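Local coordinates for uncharacterized protein (Legionella longbeachae NSW150, PDB 4JZA) that probably acts as a phosphoinositide phosphatase, hydrolysing the 3-phosphate of phosphatidylinositol 3-phosphate, probably as part of the manipulation of host lipid metabolism by the bacterium, at residues 131-136 with 612-617; 50-55 with 654-659; 341-344 with 348-351. All blocks are in the same frame, centred on the assembly; numbering follows the deposited sequence.

Going from the N terminus, helix 41-62 supplies residues 50-55 of contact 2. Helix 122-140 then supplies residues 131-136 of contact 1. Both legs of contact 3 follow, in the loop between helix 315-325 and strand 352-359. Contact 3 closes a short loop, with three residues between its segments, just before strand 352-359. Residues 612-617 then close contact 1, and residues 654-659 close contact 2. The three contacts nest without crossing: contact 2 is outermost, contact 1 lies within it and contact 3 is innermost. Contacts 1 and 2 bring two N-terminal helices together with two late loops. The centres of contacts 1 and 3 are about 12 Å apart, and R341 spans the gap by a salt bridge to E133.

Contact 1: 131-136 with 612-617; sequences EAEQYA and NAPGSE
The side chain of E133 runs from helix 122-140 to the loop at A613 and P614. It is stretched out, with CG anti to the backbone N (chi1 -169°), and this carries the carboxylate across to the loop. The direct touches are few and loose, carboxylate oxygens against carbons. E133 OE1 lies 3.9 Å from CD of P614. E133 OE2 lies 4.2 Å from CB of A613. The E133 chain and the proline ring pass alongside each other in opposite directions.

The polar part is relayed by third parties. OE1 of E133 accepts a hydrogen bond from S51 OG and pairs with R48 in a salt bridge. OE2 pairs with R341 in another. R48 also bonds the carbonyl O of P614, and R341 bonds that of N612. Two arginines therefore tie the helix carboxylate to the backbone of the loop. With several bonds on its two oxygens, the buried carboxylate is probably held in its charged form.

Within the loop, A613 to S616 form a type II beta turn, with G615 at its positive-phi position (phi 91°). The whole is a buried helix-to-turn junction, bridged through arginines to a helix glutamate.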
ATOM      1  N   GLU A 131      -3.046   3.292   2.505  1.00 35.63           N
ATOM      2  CA  GLU A 131      -2.840   4.156   1.287  1.00 33.56           C
ATOM      3  C   GLU A 131      -2.465   5.571   1.649  1.00 32.40           C
ATOM      4  O   GLU A 131      -1.633   6.180   0.987  1.00 34.58           O
ATOM      5  CB  GLU A 131      -4.050   4.088   0.307  1.00 32.73           C
ATOM      6  CG  GLU A 131      -4.181   2.705  -0.333  1.00 33.07           C
ATOM      7  CD  GLU A 131      -5.502   2.418  -1.009  1.00 35.56           C
ATOM      8  OE1 GLU A 131      -5.998   3.194  -1.853  1.00 39.73           O
ATOM      9  OE2 GLU A 131      -6.083   1.380  -0.732  1.00 41.75           O
ATOM     10  N   ALA A 132      -3.014   6.094   2.724  1.00 33.63           N
ATOM     11  CA  ALA A 132      -2.504   7.373   3.234  1.00 36.10           C
ATOM     12  C   ALA A 132      -1.025   7.298   3.564  1.00 34.40           C
ATOM     13  O   ALA A 132      -0.303   8.204   3.278  1.00 35.25           O
ATOM     14  CB  ALA A 132      -3.286   7.853   4.454  1.00 37.67           C
ATOM     15  N   GLU A 133      -0.553   6.211   4.132  1.00 36.77           N
ATOM     16  CA  GLU A 133       0.869   6.130   4.420  1.00 39.19           C
ATOM     17  C   GLU A 133       1.714   6.192   3.139  1.00 38.58           C
ATOM     18  O   GLU A 133       2.759   6.808   3.114  1.00 39.98           O
ATOM     19  CB  GLU A 133       1.186   4.842   5.155  1.00 43.21           C
ATOM     20  CG  GLU A 133       2.600   4.833   5.716  1.00 46.64           C
ATOM     21  CD  GLU A 133       3.120   3.451   6.083  1.00 47.79           C
ATOM     22  OE1 GLU A 133       4.086   3.460   6.855  1.00 46.43           O
ATOM     23  OE2 GLU A 133       2.601   2.390   5.624  1.00 44.88           O
ATOM     24  N   GLN A 134       1.258   5.536   2.083  1.00 35.99           N
ATOM     25  CA  GLN A 134       1.981   5.503   0.836  1.00 34.38           C
ATOM     26  C   GLN A 134       2.141   6.877   0.233  1.00 32.93           C
ATOM     27  O   GLN A 134       3.223   7.246  -0.154  1.00 32.10           O
ATOM     28  CB  GLN A 134       1.201   4.632  -0.146  1.00 38.18           C
ATOM     29  CG  GLN A 134       1.129   3.137   0.184  1.00 38.89           C
ATOM     30  CD  GLN A 134       0.236   2.431  -0.794  1.00 43.62           C
ATOM     31  OE1 GLN A 134      -0.064   2.958  -1.773  1.00 54.27           O
ATOM     32  NE2 GLN A 134      -0.097   1.266  -0.599  1.00 46.30           N
ATOM     33  N   TYR A 135       1.037   7.622   0.142  1.00 35.24           N
ATOM     34  CA  TYR A 135       1.051   9.007  -0.344  1.00 35.63           C
ATOM     35  C   TYR A 135       1.849   9.896   0.632  1.00 36.72           C
ATOM     36  O   TYR A 135       2.607  10.753   0.168  1.00 35.99           O
ATOM     37  CB  TYR A 135      -0.348   9.569  -0.592  1.00 35.26           C
ATOM     38  CG  TYR A 135      -0.938   9.119  -1.884  1.00 35.34           C
ATOM     39  CD1 TYR A 135      -1.671   7.968  -1.954  1.00 36.82           C
ATOM     40  CD2 TYR A 135      -0.806   9.871  -3.033  1.00 36.29           C
ATOM     41  CE1 TYR A 135      -2.216   7.537  -3.143  1.00 36.92           C
ATOM     42  CE2 TYR A 135      -1.347   9.455  -4.231  1.00 34.61           C
ATOM     43  CZ  TYR A 135      -2.036   8.277  -4.262  1.00 36.65           C
ATOM     44  OH  TYR A 135      -2.571   7.821  -5.415  1.00 41.22           O
ATOM     45  N   ALA A 136       1.762   9.686   1.940  1.00 33.57           N
ATOM     46  CA  ALA A 136       2.661  10.470   2.828  1.00 37.28           C
ATOM     47  C   ALA A 136       4.125  10.264   2.492  1.00 38.52           C
ATOM     48  O   ALA A 136       4.922  11.221   2.541  1.00 34.43           O
ATOM     49  CB  ALA A 136       2.482  10.151   4.325  1.00 37.47           C
ATOM     50  N   ASN A 612      10.139   1.599   1.930  1.00 40.31           N
ATOM     51  CA  ASN A 612       8.803   1.445   1.370  1.00 38.65           C
ATOM     52  C   ASN A 612       7.674   1.532   2.389  1.00 37.14           C
ATOM     53  O   ASN A 612       6.629   2.093   2.110  1.00 36.92           O
ATOM     54  CB  ASN A 612       8.703   0.161   0.559  1.00 38.68           C
ATOM     55  CG  ASN A 612       9.472   0.234  -0.736  1.00 37.43           C
ATOM     56  OD1 ASN A 612       8.966   0.701  -1.741  1.00 38.81           O
ATOM     57  ND2 ASN A 612      10.697  -0.234  -0.715  1.00 38.32           N
ATOM     58  N   ALA A 613       7.875   0.935   3.556  1.00 37.26           N
ATOM     59  CA  ALA A 613       6.985   1.119   4.693  1.00 36.05           C
ATOM     60  C   ALA A 613       7.794   1.093   5.976  1.00 34.99           C
ATOM     61  O   ALA A 613       8.089   0.023   6.484  1.00 36.10           O
ATOM     62  CB  ALA A 613       5.929   0.037   4.714  1.00 36.93           C
ATOM     63  N   PRO A 614       8.123   2.338   6.535  1.00 35.18           N
ATOM     64  CA  PRO A 614       9.089   2.239   7.649  1.00 35.67           C
ATOM     65  C   PRO A 614       8.663   1.374   8.826  1.00 37.76           C
ATOM     66  O   PRO A 614       7.520   1.403   9.245  1.00 38.65           O
ATOM     67  CB  PRO A 614       9.247   3.681   8.110  1.00 34.34           C
ATOM     68  CG  PRO A 614       9.140   4.453   6.870  1.00 36.58           C
ATOM     69  CD  PRO A 614       7.926   3.847   6.267  1.00 37.31           C
ATOM     70  N   GLY A 615       9.624   0.633   9.366  1.00 40.22           N
ATOM     71  CA  GLY A 615       9.400  -0.389  10.367  1.00 39.35           C
ATOM     72  C   GLY A 615       9.167  -1.756   9.766  1.00 40.49           C
ATOM     73  O   GLY A 615       8.939  -2.732  10.458  1.00 41.13           O
ATOM     74  N   SER A 616       9.261  -1.821   8.454  1.00 40.77           N
ATOM     75  CA  SER A 616       9.013  -3.039   7.712  1.00 37.50           C
ATOM     76  C   SER A 616      10.320  -3.575   7.183  1.00 38.35           C
ATOM     77  O   SER A 616      10.382  -4.143   6.106  1.00 36.77           O
ATOM     78  CB  SER A 616       8.041  -2.793   6.579  1.00 35.95           C
ATOM     79  OG  SER A 616       6.741  -2.656   7.085  1.00 39.16           O
ATOM     80  N   GLU A 617      11.375  -3.363   7.948  1.00 36.96           N
ATOM     81  CA  GLU A 617      12.696  -3.707   7.498  1.00 36.59           C
ATOM     82  C   GLU A 617      12.945  -5.173   7.727  1.00 37.14           C
ATOM     83  O   GLU A 617      13.372  -5.585   8.786  1.00 41.47           O
ATOM     84  CB  GLU A 617      13.723  -2.899   8.276  1.00 35.67           C
ATOM     85  CG  GLU A 617      13.726  -1.423   7.934  1.00 35.34           C
ATOM     86  CD  GLU A 617      12.846  -0.606   8.845  1.00 36.44           C
ATOM     87  OE1 GLU A 617      12.689  -0.988  10.009  1.00 38.95           O
ATOM     88  OE2 GLU A 617      12.317   0.423   8.404  1.00 32.76           O
TER

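Contact 2: 50-55 with 654-659; sequences DSLHKA and NEVKNI
L52 has CG anti to its carbonyl carbon (chi1 -68°), which directs its branched end from helix 41-62 at V656 and I659. V656 answers with CG1 anti to the backbone N (chi1 180°). That leaves CG2 as the methyl facing the leucine. The methyls L52 CD2 and V656 CG2 meet at 4.0 Å. The two side chains pass each other in opposite directions rather than meeting head-on. The other branch of the leucine reaches I659, with L52 CD1 4.3 Å from I659 CD1. One leucine thus touches two residues of the loop, each with a different methyl.

V656 and I659 are three apart in the chain, and I659 N bonds the carbonyl O of V656 at 3.0 Å. This turn of backbone helps put both side chains on the side that faces the helix. The contact is purely apolar and buried, a patch of hydrophobic core between helix 41-62 and the loop that follows helix 643-652. T106 of helix 95-116 touches all three of L52, V656 and I659, so helix 95-116 shares the patch, and L52 also touches E133 of helix 122-140. I659 also lies against L102, one turn before T106 on the same helix. N130 of helix 122-140 accepts a hydrogen bond from the backbone N of V656, which ties the start of this turn to that helix.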
ATOM      1  N   ASP A  50       5.497   5.217  14.295  1.00 42.64           N
ATOM      2  CA  ASP A  50       5.646   6.612  13.904  1.00 45.79           C
ATOM      3  C   ASP A  50       5.103   6.828  12.512  1.00 41.72           C
ATOM      4  O   ASP A  50       4.377   7.765  12.256  1.00 48.53           O
ATOM      5  CB  ASP A  50       7.124   7.032  14.029  1.00 51.35           C
ATOM      6  CG  ASP A  50       7.401   8.487  13.582  1.00 55.89           C
ATOM      7  OD1 ASP A  50       6.904   9.473  14.174  1.00 66.41           O
ATOM      8  OD2 ASP A  50       8.174   8.649  12.638  1.00 58.29           O
ATOM      9  N   SER A  51       5.392   5.932  11.606  1.00 40.71           N
ATOM     10  CA  SER A  51       4.933   6.127  10.227  1.00 39.92           C
ATOM     11  C   SER A  51       3.416   6.088  10.091  1.00 37.97           C
ATOM     12  O   SER A  51       2.861   6.801   9.271  1.00 40.25           O
ATOM     13  CB  SER A  51       5.558   5.077   9.300  1.00 39.01           C
ATOM     14  OG  SER A  51       5.394   5.433   7.954  1.00 38.49           O
ATOM     15  N   LEU A  52       2.763   5.223  10.857  1.00 35.84           N
ATOM     16  CA  LEU A  52       1.319   5.090  10.788  1.00 36.21           C
ATOM     17  C   LEU A  52       0.619   6.266  11.457  1.00 36.55           C
ATOM     18  O   LEU A  52      -0.493   6.687  11.054  1.00 36.69           O
ATOM     19  CB  LEU A  52       0.862   3.752  11.401  1.00 35.42           C
ATOM     20  CG  LEU A  52       1.275   2.511  10.616  1.00 36.47           C
ATOM     21  CD1 LEU A  52       0.837   1.281  11.362  1.00 36.19           C
ATOM     22  CD2 LEU A  52       0.704   2.471   9.208  1.00 37.18           C
ATOM     23  N   HIS A  53       1.254   6.756  12.508  1.00 36.31           N
ATOM     24  CA  HIS A  53       0.834   7.976  13.169  1.00 37.69           C
ATOM     25  C   HIS A  53       0.867   9.048  12.095  1.00 38.15           C
ATOM     26  O   HIS A  53      -0.182   9.595  11.764  1.00 34.79           O
ATOM     27  CB  HIS A  53       1.764   8.253  14.371  1.00 40.03           C
ATOM     28  CG  HIS A  53       1.499   9.518  15.074  1.00 41.06           C
ATOM     29  ND1 HIS A  53       2.136  10.687  14.748  1.00 48.12           N
ATOM     30  CD2 HIS A  53       0.647   9.820  16.072  1.00 45.67           C
ATOM     31  CE1 HIS A  53       1.699  11.662  15.527  1.00 48.97           C
ATOM     32  NE2 HIS A  53       0.818  11.150  16.367  1.00 47.11           N
ATOM     33  N   LYS A  54       2.024   9.302  11.477  1.00 38.69           N
ATOM     34  CA  LYS A  54       2.020  10.264  10.365  1.00 43.24           C
ATOM     35  C   LYS A  54       1.008   9.905   9.275  1.00 42.85           C
ATOM     36  O   LYS A  54       0.459  10.786   8.654  1.00 50.45           O
ATOM     37  CB  LYS A  54       3.387  10.384   9.717  1.00 48.12           C
ATOM     38  CG  LYS A  54       4.342  11.299  10.462  1.00 48.74           C
ATOM     39  CD  LYS A  54       5.786  10.958  10.129  1.00 49.47           C
ATOM     40  CE  LYS A  54       6.711  11.702  11.064  1.00 55.07           C
ATOM     41  NZ  LYS A  54       7.954  10.933  11.294  1.00 59.64           N
ATOM     42  N   ALA A  55       0.718   8.637   9.043  1.00 39.38           N
ATOM     43  CA  ALA A  55      -0.266   8.341   8.032  1.00 41.62           C
ATOM     44  C   ALA A  55      -1.665   8.752   8.447  1.00 43.20           C
ATOM     45  O   ALA A  55      -2.492   9.117   7.592  1.00 38.57           O
ATOM     46  CB  ALA A  55      -0.247   6.876   7.659  1.00 41.34           C
ATOM     47  N   ASN A 654       4.425  -4.493   6.144  1.00 38.18           N
ATOM     48  CA  ASN A 654       4.393  -3.346   5.291  1.00 35.29           C
ATOM     49  C   ASN A 654       2.978  -3.026   4.905  1.00 35.02           C
ATOM     50  O   ASN A 654       2.640  -1.855   4.744  1.00 34.88           O
ATOM     51  CB  ASN A 654       5.203  -3.569   4.050  1.00 34.72           C
ATOM     52  CG  ASN A 654       4.611  -4.636   3.187  1.00 35.27           C
ATOM     53  OD1 ASN A 654       4.216  -5.675   3.674  1.00 43.47           O
ATOM     54  ND2 ASN A 654       4.554  -4.405   1.927  1.00 35.84           N
ATOM     55  N   GLU A 655       2.150  -4.049   4.751  1.00 36.78           N
ATOM     56  CA  GLU A 655       0.701  -3.881   4.423  1.00 40.23           C
ATOM     57  C   GLU A 655      -0.081  -3.808   5.802  1.00 38.90           C
ATOM     58  O   GLU A 655       0.078  -4.690   6.655  1.00 38.93           O
ATOM     59  CB  GLU A 655       0.206  -5.033   3.509  1.00 43.87           C
ATOM     60  CG  GLU A 655       0.400  -4.908   1.986  1.00 49.81           C
ATOM     61  CD  GLU A 655      -0.699  -4.045   1.320  1.00 68.68           C
ATOM     62  OE1 GLU A 655      -0.889  -4.056   0.108  1.00 75.37           O
ATOM     63  OE2 GLU A 655      -1.430  -3.296   1.979  1.00 72.36           O
ATOM     64  N   VAL A 656      -0.855  -2.741   6.057  1.00 37.75           N
ATOM     65  CA  VAL A 656      -1.585  -2.617   7.336  1.00 37.83           C
ATOM     66  C   VAL A 656      -2.462  -3.852   7.593  1.00 39.13           C
ATOM     67  O   VAL A 656      -2.505  -4.371   8.713  1.00 39.14           O
ATOM     68  CB  VAL A 656      -2.430  -1.348   7.378  1.00 37.92           C
ATOM     69  CG1 VAL A 656      -3.181  -1.188   8.664  1.00 39.33           C
ATOM     70  CG2 VAL A 656      -1.544  -0.145   7.271  1.00 40.56           C
ATOM     71  N   LYS A 657      -3.121  -4.357   6.556  1.00 40.43           N
ATOM     72  CA  LYS A 657      -3.980  -5.518   6.740  1.00 41.24           C
ATOM     73  C   LYS A 657      -3.192  -6.711   7.214  1.00 42.66           C
ATOM     74  O   LYS A 657      -3.741  -7.539   7.885  1.00 45.64           O
ATOM     75  CB  LYS A 657      -4.760  -5.894   5.497  1.00 38.80           C
ATOM     76  CG  LYS A 657      -3.950  -6.353   4.321  1.00 41.56           C
ATOM     77  CD  LYS A 657      -4.916  -6.535   3.141  1.00 44.01           C
ATOM     78  CE  LYS A 657      -4.534  -7.641   2.154  1.00 47.24           C
ATOM     79  NZ  LYS A 657      -3.539  -7.220   1.136  1.00 50.66           N
ATOM     80  N   ASN A 658      -1.909  -6.796   6.898  1.00 43.19           N
ATOM     81  CA  ASN A 658      -1.144  -7.949   7.321  1.00 42.80           C
ATOM     82  C   ASN A 658      -0.471  -7.782   8.653  1.00 47.03           C
ATOM     83  O   ASN A 658       0.234  -8.681   9.101  1.00 47.96           O
ATOM     84  CB  ASN A 658      -0.128  -8.376   6.294  1.00 38.90           C
ATOM     85  CG  ASN A 658      -0.760  -8.803   5.004  1.00 38.89           C
ATOM     86  OD1 ASN A 658      -1.904  -9.221   4.918  1.00 39.23           O
ATOM     87  ND2 ASN A 658      -0.015  -8.679   3.994  1.00 41.98           N
ATOM     88  N   ILE A 659      -0.682  -6.656   9.301  1.00 48.73           N
ATOM     89  CA  ILE A 659      -0.231  -6.533  10.657  1.00 50.53           C
ATOM     90  C   ILE A 659      -1.045  -7.555  11.478  1.00 56.37           C
ATOM     91  O   ILE A 659      -0.528  -8.139  12.433  1.00 55.79           O
ATOM     92  CB  ILE A 659      -0.340  -5.053  11.090  1.00 50.04           C
ATOM     93  CG1 ILE A 659       0.657  -4.254  10.243  1.00 51.04           C
ATOM     94  CG2 ILE A 659      -0.090  -4.848  12.583  1.00 47.59           C
ATOM     95  CD1 ILE A 659       1.098  -2.932  10.842  1.00 49.71           C
TER

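Contact 3: 341-344 with 348-351; sequences RHRT and PANY
The chain turns back between 341-344 and 348-351, which three residues separate; the CA atoms of H342 and A349 are 6.9 Å apart. R343 and A349 make the main side-chain contact. CD of R343 rests on CB of A349 at 3.7 Å. The arginine chain is folded rather than stretched. CG is anti to the carbonyl carbon (chi1 -45°), and with the bend at chi2 (-68°) this places CD by the alanine methyl. A further bend at chi3 turns the guanidinium group, and the methyl lies obliquely to it. A second, looser touch comes from the backbone, where O of H342 stands 4.4 Å from CB of A349. The methyl of A349 points at the 341-344 leg and is the point on which both touches converge.

The contact is buried and made by van der Waals touch. Hydrogen bonds to other parts of the chain fix the two legs, and the backbone of R343 is held at both ends, its N by D382 and its O by T380. A349 makes a backbone hydrogen bond with S376, just past strand 365-374, and Y351 makes one with L167, just past strand 159-166. Apart from these bonds, the imidazole of H342 meets the ring of Y135 from helix 122-140, with the planes at about 55°.

Those two strands flank strand 352-359, so the second leg is already lined up between its neighbours. The arrangement is a folded-back helix-to-strand connection, leading into the middle strand of the mixed sheet in an alpha/beta fold.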
ATOM      1  N   ARG A 341       4.195  -0.551  -2.559  1.00 38.04           N
ATOM      2  CA  ARG A 341       2.772  -0.969  -2.500  1.00 37.41           C
ATOM      3  C   ARG A 341       1.895  -0.094  -3.370  1.00 38.93           C
ATOM      4  O   ARG A 341       0.712  -0.347  -3.524  1.00 38.64           O
ATOM      5  CB  ARG A 341       2.231  -0.823  -1.102  1.00 35.97           C
ATOM      6  CG  ARG A 341       2.823  -1.737  -0.068  1.00 36.33           C
ATOM      7  CD  ARG A 341       2.392  -1.207   1.302  1.00 37.46           C
ATOM      8  NE  ARG A 341       3.186  -0.081   1.764  1.00 35.01           N
ATOM      9  CZ  ARG A 341       2.823   0.756   2.709  1.00 36.09           C
ATOM     10  NH1 ARG A 341       1.659   0.635   3.331  1.00 39.15           N
ATOM     11  NH2 ARG A 341       3.640   1.733   3.031  1.00 38.15           N
ATOM     12  N   HIS A 342       2.494   0.959  -3.903  1.00 38.45           N
ATOM     13  CA  HIS A 342       1.777   2.049  -4.458  1.00 35.21           C
ATOM     14  C   HIS A 342       1.775   1.884  -5.962  1.00 33.64           C
ATOM     15  O   HIS A 342       2.507   2.561  -6.673  1.00 29.36           O
ATOM     16  CB  HIS A 342       2.442   3.370  -4.054  1.00 35.33           C
ATOM     17  CG  HIS A 342       1.615   4.560  -4.400  1.00 37.59           C
ATOM     18  ND1 HIS A 342       1.699   5.745  -3.755  1.00 37.71           N
ATOM     19  CD2 HIS A 342       0.687   4.738  -5.349  1.00 38.40           C
ATOM     20  CE1 HIS A 342       0.810   6.586  -4.252  1.00 40.93           C
ATOM     21  NE2 HIS A 342       0.217   6.010  -5.252  1.00 39.63           N
ATOM     22  N   ARG A 343       0.883   1.032  -6.453  1.00 35.43           N
ATOM     23  CA  ARG A 343       0.874   0.717  -7.887  1.00 37.73           C
ATOM     24  C   ARG A 343      -0.341   1.212  -8.669  1.00 39.07           C
ATOM     25  O   ARG A 343      -0.736   0.597  -9.681  1.00 39.09           O
ATOM     26  CB  ARG A 343       1.089  -0.792  -8.018  1.00 38.61           C
ATOM     27  CG  ARG A 343       2.214  -1.243  -7.100  1.00 37.25           C
ATOM     28  CD  ARG A 343       3.531  -0.684  -7.613  1.00 39.29           C
ATOM     29  NE  ARG A 343       3.972  -1.569  -8.666  1.00 39.06           N
ATOM     30  CZ  ARG A 343       3.986  -1.265  -9.923  1.00 42.62           C
ATOM     31  NH1 ARG A 343       3.685  -0.058 -10.304  1.00 48.88           N
ATOM     32  NH2 ARG A 343       4.342  -2.160 -10.802  1.00 47.59           N
ATOM     33  N   THR A 344      -0.924   2.323  -8.188  1.00 40.27           N
ATOM     34  CA  THR A 344      -2.090   2.943  -8.784  1.00 39.45           C
ATOM     35  C   THR A 344      -1.762   4.124  -9.728  1.00 43.02           C
ATOM     36  O   THR A 344      -2.648   4.630 -10.426  1.00 41.75           O
ATOM     37  CB  THR A 344      -3.038   3.451  -7.694  1.00 38.92           C
ATOM     38  OG1 THR A 344      -2.339   4.292  -6.787  1.00 38.59           O
ATOM     39  CG2 THR A 344      -3.606   2.319  -6.935  1.00 39.15           C
ATOM     40  N   PRO A 348       7.117   4.009 -12.102  1.00 41.34           N
ATOM     41  CA  PRO A 348       7.701   2.870 -11.356  1.00 41.39           C
ATOM     42  C   PRO A 348       7.941   3.069  -9.889  1.00 39.94           C
ATOM     43  O   PRO A 348       8.353   4.162  -9.430  1.00 37.64           O
ATOM     44  CB  PRO A 348       9.081   2.693 -11.984  1.00 39.75           C
ATOM     45  CG  PRO A 348       9.071   3.507 -13.220  1.00 41.13           C
ATOM     46  CD  PRO A 348       8.066   4.581 -13.068  1.00 42.71           C
ATOM     47  N   ALA A 349       7.762   1.974  -9.175  1.00 38.17           N
ATOM     48  CA  ALA A 349       7.837   2.013  -7.741  1.00 38.87           C
ATOM     49  C   ALA A 349       9.095   1.386  -7.330  1.00 38.38           C
ATOM     50  O   ALA A 349       9.615   0.504  -8.023  1.00 37.86           O
ATOM     51  CB  ALA A 349       6.679   1.275  -7.109  1.00 40.84           C
ATOM     52  N   ASN A 350       9.578   1.840  -6.179  1.00 38.26           N
ATOM     53  CA  ASN A 350      10.767   1.298  -5.567  1.00 38.18           C
ATOM     54  C   ASN A 350      11.892   1.259  -6.574  1.00 39.23           C
ATOM     55  O   ASN A 350      12.627   0.275  -6.630  1.00 43.09           O
ATOM     56  CB  ASN A 350      10.475  -0.100  -4.991  1.00 38.01           C
ATOM     57  CG  ASN A 350      11.528  -0.570  -3.993  1.00 38.45           C
ATOM     58  OD1 ASN A 350      12.367   0.206  -3.477  1.00 40.12           O
ATOM     59  ND2 ASN A 350      11.495  -1.853  -3.707  1.00 37.41           N
ATOM     60  N   TYR A 351      12.029   2.344  -7.353  1.00 37.67           N
ATOM     61  CA  TYR A 351      12.945   2.409  -8.473  1.00 38.29           C
ATOM     62  C   TYR A 351      14.291   2.931  -8.031  1.00 38.04           C
ATOM     63  O   TYR A 351      14.383   3.997  -7.453  1.00 37.04           O
ATOM     64  CB  TYR A 351      12.368   3.299  -9.554  1.00 41.67           C
ATOM     65  CG  TYR A 351      13.214   3.481 -10.829  1.00 48.27           C
ATOM     66  CD1 TYR A 351      13.743   2.377 -11.527  1.00 46.71           C
ATOM     67  CD2 TYR A 351      13.421   4.756 -11.374  1.00 48.96           C
ATOM     68  CE1 TYR A 351      14.453   2.535 -12.709  1.00 44.81           C
ATOM     69  CE2 TYR A 351      14.128   4.921 -12.559  1.00 49.40           C
ATOM     70  CZ  TYR A 351      14.651   3.818 -13.229  1.00 48.75           C
ATOM     71  OH  TYR A 351      15.400   4.018 -14.395  1.00 43.59           O
TER